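Local coordinates for protein alpha-11 giardin (Giardia intestinalis, PDB 2II2) that is a calcium-binding annexin that probably takes part in parasite attachment to the intestinal mucosa and in cytoskeletal remodelling, at residues 75-83 with 258-266. Sequence-based numbering, arbitrary orientation. Where two conformers were deposited one is given.
Sequences CNISARVNV and RITGLFHDL. With SO4 (sulfate ion), chain B.
L262 and A79 meet where residues 76-83 of helix 76-89 and 258-263 of helix 249-263 run roughly antiparallel, at 148° and with the axes 10.0 Å apart. The CB of A79 points toward the other helix, so a single methyl is enough to meet the branched end of L262, whose CD2 lies 3.8 Å from it; L262 CD1 lies near V83 CG2. R80 links this apolar patch to a polar one. Beyond its CB, CG lies 4.0 Å from L262 CD2, and the chain runs extended to NE. NE and NH2 grip one atom, N76 OD1, side-on and within the guanidinium plane; the NE bond is 2.9 Å long and fairly straight (164°), the NH2 bond more bent. CZ and NH1 approach F263 CE1, the planes too steeply inclined to stack; NH2 meets L266 CD1, and NH1 bonds to I103 O. N76 sends its amide across because chi1 of -176° turns CG away from its own backbone N: ND2 comes 2.8 Å from L262 O and donates to a water reaching G261 O. Asparagine fits, accepting from the arginine while donating to this water. Its backbone N, at the helix start, donates to sulfate O3, probably from the crystallisation liquor. R258 CD packs on V83 CG1, its charge paired with D99. L262-centred packing and a water-mediated polar link thus join helices far apart in sequence, the buried R80 cation probably stabilised and fixed in orientation by N76 OD1 and I103 O.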
loop_
_atom_site.group_PDB
_atom_site.type_symbol
_atom_site.label_atom_id
_atom_site.label_comp_id
_atom_site.label_asym_id
_atom_site.label_seq_id
_atom_site.Cartn_x
_atom_site.Cartn_y
_atom_site.Cartn_z
ATOM N N CYS A 75 4.370 -4.885 -13.467
ATOM C CA CYS A 75 3.249 -3.968 -13.715
ATOM C C CYS A 75 2.390 -3.843 -12.451
ATOM O O CYS A 75 2.208 -4.822 -11.705
ATOM C CB CYS A 75 2.425 -4.430 -14.913
ATOM S SG CYS A 75 3.351 -4.247 -16.454
ATOM N N ASN A 76 1.867 -2.640 -12.204
ATOM C CA ASN A 76 1.243 -2.338 -10.924
ATOM C C ASN A 76 0.027 -3.230 -10.628
ATOM O O ASN A 76 -0.157 -3.680 -9.492
ATOM C CB ASN A 76 0.863 -0.866 -10.919
ATOM C CG ASN A 76 0.291 -0.435 -9.615
ATOM O OD1 ASN A 76 -0.933 -0.327 -9.456
ATOM N ND2 ASN A 76 1.166 -0.191 -8.652
ATOM N N ILE A 77 -0.810 -3.485 -11.640
ATOM C CA ILE A 77 -2.008 -4.271 -11.380
ATOM C C ILE A 77 -1.633 -5.725 -11.060
ATOM O O ILE A 77 -2.210 -6.327 -10.166
ATOM C CB ILE A 77 -3.051 -4.136 -12.522
ATOM C CG1 ILE A 77 -3.590 -2.695 -12.617
ATOM C CG2 ILE A 77 -4.174 -5.145 -12.335
ATOM C CD1 ILE A 77 -4.293 -2.166 -11.340
ATOM N N SER A 78 -0.663 -6.281 -11.786
ATOM C CA SER A 78 -0.173 -7.622 -11.507
ATOM C C SER A 78 0.383 -7.723 -10.090
ATOM O O SER A 78 0.096 -8.676 -9.362
ATOM C CB SER A 78 0.907 -8.009 -12.522
ATOM O OG SER A 78 1.554 -9.197 -12.166
ATOM N N ALA A 79 1.131 -6.706 -9.690
ATOM C CA ALA A 79 1.670 -6.644 -8.336
ATOM C C ALA A 79 0.536 -6.679 -7.308
ATOM O O ALA A 79 0.604 -7.407 -6.313
ATOM C CB ALA A 79 2.516 -5.387 -8.162
ATOM N N ARG A 80 -0.507 -5.887 -7.536
ATOM C CA ARG A 80 -1.653 -5.871 -6.623
ATOM C C ARG A 80 -2.318 -7.238 -6.536
ATOM O O ARG A 80 -2.674 -7.680 -5.428
ATOM C CB ARG A 80 -2.673 -4.835 -7.075
ATOM C CG ARG A 80 -2.223 -3.382 -6.890
ATOM C CD ARG A 80 -3.359 -2.456 -7.229
ATOM N NE ARG A 80 -2.868 -1.103 -7.488
ATOM C CZ ARG A 80 -3.180 -0.016 -6.781
ATOM N NH1 ARG A 80 -4.002 -0.062 -5.733
ATOM N NH2 ARG A 80 -2.655 1.141 -7.139
ATOM N N VAL A 81 -2.516 -7.904 -7.679
ATOM C CA VAL A 81 -3.102 -9.245 -7.648
ATOM C C VAL A 81 -2.238 -10.182 -6.791
ATOM O O VAL A 81 -2.754 -10.920 -5.931
ATOM C CB VAL A 81 -3.256 -9.803 -9.078
ATOM C CG1 VAL A 81 -3.599 -11.301 -9.054
ATOM C CG2 VAL A 81 -4.311 -9.024 -9.853
ATOM N N ASN A 82 -0.929 -10.136 -7.003
ATOM C CA ASN A 82 -0.028 -11.002 -6.232
ATOM C C ASN A 82 -0.100 -10.721 -4.733
ATOM O O ASN A 82 -0.121 -11.640 -3.919
ATOM C CB ASN A 82 1.403 -10.938 -6.776
ATOM C CG ASN A 82 1.478 -11.447 -8.200
ATOM O OD1 ASN A 82 0.590 -12.167 -8.657
ATOM N ND2 ASN A 82 2.505 -11.047 -8.911
ATOM N N VAL A 83 -0.171 -9.455 -4.367
ATOM C CA VAL A 83 -0.259 -9.063 -2.965
ATOM C C VAL A 83 -1.554 -9.608 -2.345
ATOM O O VAL A 83 -1.530 -10.129 -1.229
ATOM C CB VAL A 83 -0.190 -7.521 -2.830
ATOM C CG1 VAL A 83 -0.601 -7.082 -1.419
ATOM C CG2 VAL A 83 1.219 -7.017 -3.162
ATOM N N ARG A 258 6.338 -3.447 0.479
ATOM C CA ARG A 258 5.106 -3.472 -0.301
ATOM C C ARG A 258 4.616 -2.085 -0.697
ATOM O O ARG A 258 4.264 -1.849 -1.855
ATOM C CB ARG A 258 4.039 -4.213 0.482
ATOM C CG ARG A 258 2.694 -4.222 -0.190
ATOM C CD ARG A 258 1.621 -4.949 0.612
ATOM N NE ARG A 258 1.343 -4.331 1.904
ATOM C CZ ARG A 258 1.616 -4.872 3.084
ATOM N NH1 ARG A 258 2.270 -6.033 3.203
ATOM N NH2 ARG A 258 1.241 -4.222 4.164
ATOM N N ILE A 259 4.570 -1.186 0.287
ATOM C CA ILE A 259 4.122 0.179 0.054
ATOM C C ILE A 259 5.006 0.844 -1.003
ATOM O O ILE A 259 4.505 1.510 -1.926
ATOM C CB ILE A 259 4.113 0.953 1.374
ATOM C CG1 ILE A 259 3.084 0.359 2.327
ATOM C CG2 ILE A 259 3.857 2.433 1.119
ATOM C CD1 ILE A 259 3.335 0.682 3.794
ATOM N N THR A 260 6.321 0.684 -0.869
ATOM C CA THR A 260 7.235 1.242 -1.856
ATOM C C THR A 260 7.021 0.631 -3.237
ATOM O O THR A 260 6.917 1.336 -4.228
ATOM C CB THR A 260 8.692 0.980 -1.396
ATOM O OG1 THR A 260 8.921 1.632 -0.140
ATOM C CG2 THR A 260 9.685 1.482 -2.387
ATOM N N GLY A 261 6.980 -0.700 -3.304
ATOM C CA GLY A 261 6.832 -1.365 -4.584
ATOM C C GLY A 261 5.562 -0.968 -5.315
ATOM O O GLY A 261 5.570 -0.760 -6.536
ATOM N N LEU A 262 4.463 -0.904 -4.572
ATOM C CA LEU A 262 3.183 -0.555 -5.183
ATOM C C LEU A 262 3.008 0.930 -5.573
ATOM O O LEU A 262 2.381 1.249 -6.591
ATOM C CB LEU A 262 2.010 -0.947 -4.286
ATOM C CG LEU A 262 1.804 -2.437 -4.006
ATOM C CD1 LEU A 262 0.651 -2.642 -3.018
ATOM C CD2 LEU A 262 1.470 -3.127 -5.330
ATOM N N PHE A 263 3.536 1.829 -4.724
ATOM C CA PHE A 263 3.094 3.216 -4.807
ATOM C C PHE A 263 4.176 4.238 -5.106
ATOM O O PHE A 263 3.842 5.427 -5.228
ATOM C CB PHE A 263 2.368 3.594 -3.527
ATOM C CG PHE A 263 1.207 2.701 -3.197
ATOM C CD1 PHE A 263 0.179 2.495 -4.113
ATOM C CD2 PHE A 263 1.142 2.053 -1.956
ATOM C CE1 PHE A 263 -0.884 1.658 -3.801
ATOM C CE2 PHE A 263 0.063 1.230 -1.642
ATOM C CZ PHE A 263 -0.944 1.032 -2.558
ATOM N N HIS A 264 5.421 3.788 -5.288
ATOM C CA HIS A 264 6.507 4.768 -5.442
ATOM C C HIS A 264 6.327 5.687 -6.656
ATOM O O HIS A 264 6.768 6.834 -6.626
ATOM C CB HIS A 264 7.887 4.085 -5.510
ATOM C CG HIS A 264 8.076 3.304 -6.759
ATOM N ND1 HIS A 264 8.839 3.767 -7.808
ATOM C CD2 HIS A 264 7.508 2.144 -7.176
ATOM C CE1 HIS A 264 8.776 2.898 -8.804
ATOM N NE2 HIS A 264 7.943 1.922 -8.466
ATOM N N ASP A 265 5.738 5.171 -7.739
ATOM C CA ASP A 265 5.462 6.031 -8.890
ATOM C C ASP A 265 4.099 6.700 -8.776
ATOM O O ASP A 265 3.962 7.918 -8.970
ATOM C CB ASP A 265 5.476 5.282 -10.251
ATOM C CG ASP A 265 6.862 4.875 -10.708
ATOM O OD1 ASP A 265 7.832 5.667 -10.612
ATOM O OD2 ASP A 265 6.981 3.745 -11.218
ATOM N N LEU A 266 3.074 5.893 -8.503
ATOM C CA LEU A 266 1.699 6.393 -8.537
ATOM C C LEU A 266 1.476 7.517 -7.538
ATOM O O LEU A 266 0.670 8.429 -7.774
ATOM C CB LEU A 266 0.714 5.263 -8.242
ATOM C CG LEU A 266 0.494 4.291 -9.392
ATOM C CD1 LEU A 266 -0.267 3.100 -8.838
ATOM C CD2 LEU A 266 -0.267 4.945 -10.555
HETATM S S SO4 B . 2.351 -0.302 -15.414
HETATM O O1 SO4 B . 1.889 1.071 -15.618
HETATM O O2 SO4 B . 3.498 -0.544 -16.284
HETATM O O3 SO4 B . 2.690 -0.550 -14.008
HETATM O O4 SO4 B . 1.277 -1.219 -15.815
HETATM O O HOH W 1 4.086 -0.338 -8.920
#